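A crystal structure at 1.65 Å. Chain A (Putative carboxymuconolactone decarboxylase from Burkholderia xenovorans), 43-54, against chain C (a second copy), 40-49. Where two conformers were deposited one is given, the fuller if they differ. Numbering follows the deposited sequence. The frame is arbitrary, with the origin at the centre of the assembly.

Chain A (43-54) FDAYSRMRTTML
Chain C (40-49) PETFDAYSRM

Two copies of one helix pack nearly antiparallel here, residues 43-53 of chain A against 40-49 of chain C, with axes inclined at 168° and 7.9 Å apart at closest approach. Phi and psi stay near -60° and -45° until Leu A54 (-104°/24°) leaves the helical range. The register pairs Ala A45 with Met C49 (CA to CA 4.9 Å), Met A49 with Ala C45 (5.0 Å) and Thr A52 with Glu C41 (6.8 Å), and 593 Å² is buried.

Arg C48 covers the most surface. Its side chain (chi1 m, chi2 t, chi3 p, chi4 85°) lays its guanidinium flat on that of Arg A48 (m, t, t, -117°), the centres 3.6 Å apart and the planes at 11°. Arg A48 NH1 lies 3.2 Å from Arg C48 NE, but both are donors, so this is a stack of like charges without a hydrogen bond. Asp A44 (chi1 t) supplies negative charge nearby: its OD1 accepts a weak hydrogen bond from Arg A48 NE at 3.5 Å, part of a salt bridge, while water 1 donates to Asp A44 OD2 (3.0 Å) and accepts from Arg C48 NE (2.5 Å).

The selenomethionines Met A49 and Met C49, both t, t, p, pack in matching fashion, each against an alanine of the other helix. Met A49 CB sits 3.6 Å from Ala C45 CB, and Met C49 CB 3.5 Å from Ala A45 CB; the small alanines, pointing toward the opposing helix, accompany this close backbone approach. Each selenium reaches the edge of a tyrosine ring, with Met A49 SE 4.1 Å from Tyr C46 CB and Met C49 SE 4.1 Å from Tyr A46 CB.

Farther along, Thr A52 (chi1 t) donates from OG1 to Glu C41 OE1 at 2.7 Å, and Met A53 CE (m, t, t) meets Thr C42 CG2 at 3.6 Å.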

ATOM      1  N   PHE A  43     -20.911  13.217  -2.851  1.00  2.14           N
ATOM      2  CA  PHE A  43     -20.408  14.451  -2.246  1.00  3.30           C
ATOM      3  C   PHE A  43     -21.184  14.872  -0.998  1.00  2.86           C
ATOM      4  O   PHE A  43     -20.590  15.200   0.032  1.00  4.60           O
ATOM      5  CB  PHE A  43     -20.422  15.591  -3.277  1.00  4.02           C
ATOM      6  CG  PHE A  43     -20.004  16.910  -2.721  1.00  2.04           C
ATOM      7  CD1 PHE A  43     -18.637  17.226  -2.500  1.00  5.32           C
ATOM      8  CD2 PHE A  43     -20.955  17.867  -2.378  1.00  4.55           C
ATOM      9  CE1 PHE A  43     -18.274  18.453  -1.963  1.00  3.81           C
ATOM     10  CE2 PHE A  43     -20.559  19.094  -1.820  1.00  5.56           C
ATOM     11  CZ  PHE A  43     -19.257  19.365  -1.603  1.00  3.77           C
ATOM     12  N   ASP A  44     -22.505  14.816  -1.083  1.00  3.41           N
ATOM     13  CA  ASP A  44     -23.361  15.148   0.062  1.00  5.27           C
ATOM     14  C   ASP A  44     -23.052  14.259   1.258  1.00  5.04           C
ATOM     15  O   ASP A  44     -22.731  14.744   2.356  1.00  3.55           O
ATOM     16  CB  ASP A  44     -24.851  15.002  -0.299  1.00  2.85           C
ATOM     17  CG  ASP A  44     -25.771  15.468   0.792  1.00 10.30           C
ATOM     18  OD1 ASP A  44     -25.431  16.394   1.509  1.00  7.85           O
ATOM     19  OD2 ASP A  44     -26.914  14.948   0.831  1.00 10.87           O
ATOM     20  N   ALA A  45     -23.153  12.938   1.056  1.00  4.82           N
ATOM     21  CA  ALA A  45     -22.927  11.994   2.151  1.00  5.07           C
ATOM     22  C   ALA A  45     -21.520  12.069   2.699  1.00  4.19           C
ATOM     23  O   ALA A  45     -21.280  12.126   3.894  1.00  3.95           O
ATOM     24  CB  ALA A  45     -23.295  10.547   1.704  1.00  4.65           C
ATOM     25  N   TYR A  46     -20.552  12.166   1.810  1.00  3.74           N
ATOM     26  CA  TYR A  46     -19.174  12.299   2.236  1.00  3.75           C
ATOM     27  C   TYR A  46     -18.941  13.549   3.073  1.00  2.88           C
ATOM     28  O   TYR A  46     -18.223  13.544   4.111  1.00  5.43           O
ATOM     29  CB  TYR A  46     -18.261  12.311   1.021  1.00  4.30           C
ATOM     30  CG  TYR A  46     -16.776  12.520   1.387  1.00  4.49           C
ATOM     31  CD1 TYR A  46     -16.030  11.503   1.906  1.00  6.94           C
ATOM     32  CD2 TYR A  46     -16.189  13.768   1.312  1.00  4.43           C
ATOM     33  CE1 TYR A  46     -14.714  11.696   2.271  1.00  7.48           C
ATOM     34  CE2 TYR A  46     -14.878  13.960   1.681  1.00  4.99           C
ATOM     35  CZ  TYR A  46     -14.138  12.908   2.158  1.00  6.35           C
ATOM     36  OH  TYR A  46     -12.828  13.077   2.545  1.00  8.79           O
ATOM     37  N   SER A  47     -19.534  14.646   2.608  1.00  3.30           N
ATOM     38  CA  SER A  47     -19.388  15.903   3.294  1.00  3.71           C
ATOM     39  C   SER A  47     -20.049  15.889   4.671  1.00  3.52           C
ATOM     40  O   SER A  47     -19.553  16.499   5.603  1.00  5.74           O
ATOM     41  CB  SER A  47     -19.922  17.049   2.457  1.00  6.36           C
ATOM     42  OG  SER A  47     -19.179  17.228   1.237  1.00  5.32           O
ATOM     43  N   ARG A  48     -21.196  15.229   4.798  0.50  3.66           N
ATOM     44  CA  ARG A  48     -21.814  14.995   6.132  0.50  3.60           C
ATOM     45  C   ARG A  48     -20.808  14.280   7.038  0.50  3.31           C
ATOM     46  O   ARG A  48     -20.515  14.730   8.160  0.50  2.02           O
ATOM     47  CB  ARG A  48     -23.100  14.188   6.005  0.50  4.15           C
ATOM     48  CG  ARG A  48     -24.244  14.930   5.357  0.50  5.34           C
ATOM     49  CD  ARG A  48     -25.329  13.985   4.869  0.50 10.31           C
ATOM     50  NE  ARG A  48     -26.492  14.697   4.336  0.50  6.07           N
ATOM     51  CZ  ARG A  48     -27.730  14.640   4.840  0.50 16.09           C
ATOM     52  NH1 ARG A  48     -28.034  13.891   5.902  0.50 20.28           N
ATOM     53  NH2 ARG A  48     -28.685  15.340   4.262  0.50 20.96           N
HETATM   54  N   MSE A  49     -20.219  13.208   6.521  1.00  5.30           N
HETATM   55  CA  MSE A  49     -19.263  12.404   7.300  1.00  5.67           C
HETATM   56  C   MSE A  49     -18.100  13.294   7.747  1.00  5.62           C
HETATM   57  O   MSE A  49     -17.675  13.257   8.897  1.00  5.10           O
HETATM   58  CB  MSE A  49     -18.757  11.217   6.449  1.00  7.19           C
HETATM   59  CG  MSE A  49     -18.071  10.197   7.257  1.00  4.75           C
HETATM   60 SE   MSE A  49     -17.554   8.650   6.198  0.75  8.12          SE
HETATM   61  CE  MSE A  49     -16.151   9.486   5.208  1.00 10.16           C
ATOM     62  N   ARG A  50     -17.568  14.073   6.801  1.00  4.77           N
ATOM     63  CA  ARG A  50     -16.425  14.939   7.037  1.00  5.48           C
ATOM     64  C   ARG A  50     -16.744  15.983   8.079  1.00  5.12           C
ATOM     65  O   ARG A  50     -15.937  16.294   8.943  1.00  5.16           O
ATOM     66  CB  ARG A  50     -16.000  15.599   5.717  1.00  3.69           C
ATOM     67  CG  ARG A  50     -14.638  16.252   5.736  1.00  8.02           C
ATOM     68  CD  ARG A  50     -14.442  16.997   4.431  1.00  7.77           C
ATOM     69  NE  ARG A  50     -13.006  17.303   4.304  1.00  7.42           N
ATOM     70  CZ  ARG A  50     -12.392  18.295   4.936  1.00  7.07           C
ATOM     71  NH1 ARG A  50     -13.087  19.211   5.583  1.00  8.02           N
ATOM     72  NH2 ARG A  50     -11.071  18.359   4.832  1.00  8.05           N
ATOM     73  N   THR A  51     -17.977  16.475   8.045  1.00  6.78           N
ATOM     74  CA  THR A  51     -18.414  17.531   8.938  1.00  5.36           C
ATOM     75  C   THR A  51     -18.473  17.037  10.382  1.00  6.07           C
ATOM     76  O   THR A  51     -17.960  17.739  11.262  1.00  7.25           O
ATOM     77  CB  THR A  51     -19.735  18.114   8.482  1.00  6.62           C
ATOM     78  OG1 THR A  51     -19.554  18.681   7.167  1.00  7.33           O
ATOM     79  CG2 THR A  51     -20.241  19.176   9.507  1.00  7.60           C
ATOM     80  N   THR A  52     -19.007  15.815  10.593  1.00  4.70           N
ATOM     81  CA  THR A  52     -18.938  15.246  11.930  1.00  4.99           C
ATOM     82  C   THR A  52     -17.495  14.904  12.370  1.00  7.54           C
ATOM     83  O   THR A  52     -17.070  15.232  13.500  1.00  5.89           O
ATOM     84  CB  THR A  52     -19.939  14.088  12.142  1.00  7.29           C
ATOM     85  OG1 THR A  52     -19.762  13.579  13.498  1.00  7.68           O
ATOM     86  CG2 THR A  52     -19.752  12.970  11.203  1.00  8.92           C
HETATM   87  N   MSE A  53     -16.719  14.288  11.495  1.00  5.29           N
HETATM   88  CA  MSE A  53     -15.375  13.887  11.827  1.00  4.49           C
HETATM   89  C   MSE A  53     -14.475  15.043  12.206  1.00  4.55           C
HETATM   90  O   MSE A  53     -13.632  14.941  13.127  1.00  6.13           O
HETATM   91  CB  MSE A  53     -14.737  13.099  10.682  1.00  4.62           C
HETATM   92  CG  MSE A  53     -15.257  11.677  10.555  1.00  6.24           C
HETATM   93 SE   MSE A  53     -14.415  10.982   8.932  0.75  8.85          SE
HETATM   94  CE  MSE A  53     -14.942   9.101   9.128  1.00  7.92           C
ATOM     95  N   LEU A  54     -14.655  16.182  11.532  1.00  6.33           N
ATOM     96  CA  LEU A  54     -13.800  17.350  11.770  1.00  7.41           C
ATOM     97  C   LEU A  54     -14.498  18.439  12.605  1.00  5.20           C
ATOM     98  O   LEU A  54     -14.113  19.603  12.550  1.00  8.01           O
ATOM     99  CB  LEU A  54     -13.294  17.895  10.434  1.00  7.89           C
ATOM    100  CG  LEU A  54     -12.184  17.012   9.821  1.00 10.01           C
ATOM    101  CD1 LEU A  54     -11.923  17.336   8.369  1.00 11.66           C
ATOM    102  CD2 LEU A  54     -10.878  17.198  10.671  1.00  9.34           C
TER
ATOM    103  N   PRO C  40     -21.976   6.773  15.718  1.00  4.59           N
ATOM    104  CA  PRO C  40     -23.256   6.725  15.008  1.00  3.65           C
ATOM    105  C   PRO C  40     -23.441   7.749  13.892  1.00  5.17           C
ATOM    106  O   PRO C  40     -23.974   7.428  12.826  1.00  4.84           O
ATOM    107  CB  PRO C  40     -24.296   6.885  16.103  1.00  5.74           C
ATOM    108  CG  PRO C  40     -23.539   7.409  17.312  1.00  6.12           C
ATOM    109  CD  PRO C  40     -22.179   6.839  17.188  1.00  5.93           C
ATOM    110  N   GLU C  41     -22.942   8.961  14.088  1.00  4.97           N
ATOM    111  CA  GLU C  41     -23.023   9.984  13.028  1.00  5.45           C
ATOM    112  C   GLU C  41     -22.178   9.661  11.794  1.00  3.92           C
ATOM    113  O   GLU C  41     -22.585   9.900  10.667  1.00  4.73           O
ATOM    114  CB  GLU C  41     -22.622  11.349  13.568  1.00  4.13           C
ATOM    115  CG  GLU C  41     -23.526  11.842  14.648  1.00  7.65           C
ATOM    116  CD  GLU C  41     -23.115  13.223  15.237  1.00 18.12           C
ATOM    117  OE1 GLU C  41     -22.107  13.856  14.822  1.00 37.93           O
ATOM    118  OE2 GLU C  41     -23.812  13.654  16.166  1.00 34.82           O
ATOM    119  N   THR C  42     -20.966   9.121  12.005  1.00  4.10           N
ATOM    120  CA  THR C  42     -20.133   8.574  10.892  1.00  3.15           C
ATOM    121  C   THR C  42     -20.829   7.409  10.198  1.00  3.81           C
ATOM    122  O   THR C  42     -20.903   7.362   8.976  1.00  2.73           O
ATOM    123  CB  THR C  42     -18.705   8.218  11.385  1.00  8.51           C
ATOM    124  OG1 THR C  42     -17.989   9.451  11.616  1.00  7.97           O
ATOM    125  CG2 THR C  42     -17.877   7.456  10.329  1.00  4.75           C
ATOM    126  N   PHE C  43     -21.336   6.452  10.970  1.00  4.89           N
ATOM    127  CA  PHE C  43     -22.084   5.333  10.424  1.00  3.29           C
ATOM    128  C   PHE C  43     -23.292   5.813   9.564  1.00  3.33           C
ATOM    129  O   PHE C  43     -23.525   5.310   8.470  1.00  3.68           O
ATOM    130  CB  PHE C  43     -22.555   4.371  11.542  1.00  6.57           C
ATOM    131  CG  PHE C  43     -23.450   3.289  11.047  1.00  3.25           C
ATOM    132  CD1 PHE C  43     -22.954   2.245  10.295  1.00  5.44           C
ATOM    133  CD2 PHE C  43     -24.787   3.315  11.266  1.00  5.77           C
ATOM    134  CE1 PHE C  43     -23.767   1.231   9.817  1.00  4.96           C
ATOM    135  CE2 PHE C  43     -25.636   2.282  10.827  1.00  7.74           C
ATOM    136  CZ  PHE C  43     -25.147   1.250  10.103  1.00  4.56           C
ATOM    137  N   ASP C  44     -24.041   6.820  10.055  1.00  3.16           N
ATOM    138  CA  ASP C  44     -25.125   7.385   9.331  1.00  2.52           C
ATOM    139  C   ASP C  44     -24.665   7.931   7.981  1.00  3.18           C
ATOM    140  O   ASP C  44     -25.146   7.517   6.924  1.00  4.51           O
ATOM    141  CB  ASP C  44     -25.738   8.508  10.153  1.00  3.43           C
ATOM    142  CG  ASP C  44     -27.023   9.026   9.565  1.00  8.12           C
ATOM    143  OD1 ASP C  44     -27.701   8.361   8.760  1.00  8.09           O
ATOM    144  OD2 ASP C  44     -27.360  10.162   9.947  1.00 12.54           O
ATOM    145  N   ALA C  45     -23.685   8.831   8.005  1.00  3.50           N
ATOM    146  CA  ALA C  45     -23.245   9.472   6.754  1.00  3.82           C
ATOM    147  C   ALA C  45     -22.649   8.428   5.807  1.00  4.70           C
ATOM    148  O   ALA C  45     -22.924   8.423   4.613  1.00  4.48           O
ATOM    149  CB  ALA C  45     -22.264  10.604   7.031  1.00  3.76           C
ATOM    150  N   TYR C  46     -21.830   7.530   6.326  1.00  4.59           N
ATOM    151  CA  TYR C  46     -21.243   6.465   5.520  1.00  2.96           C
ATOM    152  C   TYR C  46     -22.307   5.608   4.855  1.00  3.58           C
ATOM    153  O   TYR C  46     -22.218   5.260   3.666  1.00  4.61           O
ATOM    154  CB  TYR C  46     -20.337   5.600   6.355  1.00  6.23           C
ATOM    155  CG  TYR C  46     -19.759   4.414   5.570  1.00  2.46           C
ATOM    156  CD1 TYR C  46     -18.702   4.593   4.678  1.00  7.43           C
ATOM    157  CD2 TYR C  46     -20.332   3.161   5.661  1.00  3.47           C
ATOM    158  CE1 TYR C  46     -18.184   3.533   3.939  1.00  5.98           C
ATOM    159  CE2 TYR C  46     -19.813   2.100   4.999  1.00  2.76           C
ATOM    160  CZ  TYR C  46     -18.759   2.309   4.068  1.00  4.19           C
ATOM    161  OH  TYR C  46     -18.193   1.242   3.379  1.00  8.35           O
ATOM    162  N   SER C  47     -23.314   5.277   5.646  1.00  3.77           N
ATOM    163  CA  SER C  47     -24.410   4.455   5.133  1.00  4.39           C
ATOM    164  C   SER C  47     -25.202   5.186   4.030  1.00  4.65           C
ATOM    165  O   SER C  47     -25.625   4.546   3.050  1.00  5.60           O
ATOM    166  CB  SER C  47     -25.291   3.974   6.259  1.00  4.89           C
ATOM    167  OG  SER C  47     -24.543   3.140   7.157  1.00  5.59           O
ATOM    168  N   ARG C  48     -25.392   6.503   4.178  0.50  2.98           N
ATOM    169  CA  ARG C  48     -26.017   7.308   3.122  0.50  2.00           C
ATOM    170  C   ARG C  48     -25.203   7.216   1.836  0.50  4.62           C
ATOM    171  O   ARG C  48     -25.755   7.007   0.748  0.50  5.14           O
ATOM    172  CB  ARG C  48     -26.124   8.766   3.559  0.50  2.00           C
ATOM    173  CG  ARG C  48     -27.141   8.966   4.662  0.50  2.00           C
ATOM    174  CD  ARG C  48     -27.259  10.421   5.095  0.50  2.00           C
ATOM    175  NE  ARG C  48     -27.836  11.264   4.072  0.50 12.03           N
ATOM    176  CZ  ARG C  48     -29.133  11.433   3.871  0.50 10.20           C
ATOM    177  NH1 ARG C  48     -30.054  10.829   4.639  0.50 16.85           N
ATOM    178  NH2 ARG C  48     -29.514  12.233   2.905  0.50  8.75           N
HETATM  179  N   MSE C  49     -23.893   7.348   1.999  1.00  3.95           N
HETATM  180  CA  MSE C  49     -22.945   7.299   0.886  1.00  2.25           C
HETATM  181  C   MSE C  49     -23.054   5.921   0.196  1.00  3.43           C
HETATM  182  O   MSE C  49     -23.139   5.800  -1.031  1.00  3.50           O
HETATM  183  CB  MSE C  49     -21.476   7.574   1.351  1.00  3.06           C
HETATM  184  CG  MSE C  49     -20.540   7.738   0.171  1.00  4.17           C
HETATM  185 SE   MSE C  49     -18.794   8.219   0.791  0.75  7.06          SE
HETATM  186  CE  MSE C  49     -18.257   6.448   1.391  1.00  7.79           C
TER
HETATM  187  O   HOH W   1     -26.595  12.214   2.097  1.00 14.69           O
HETATM  188  O   HOH W   2     -18.196  11.147  13.788  1.00 14.73           O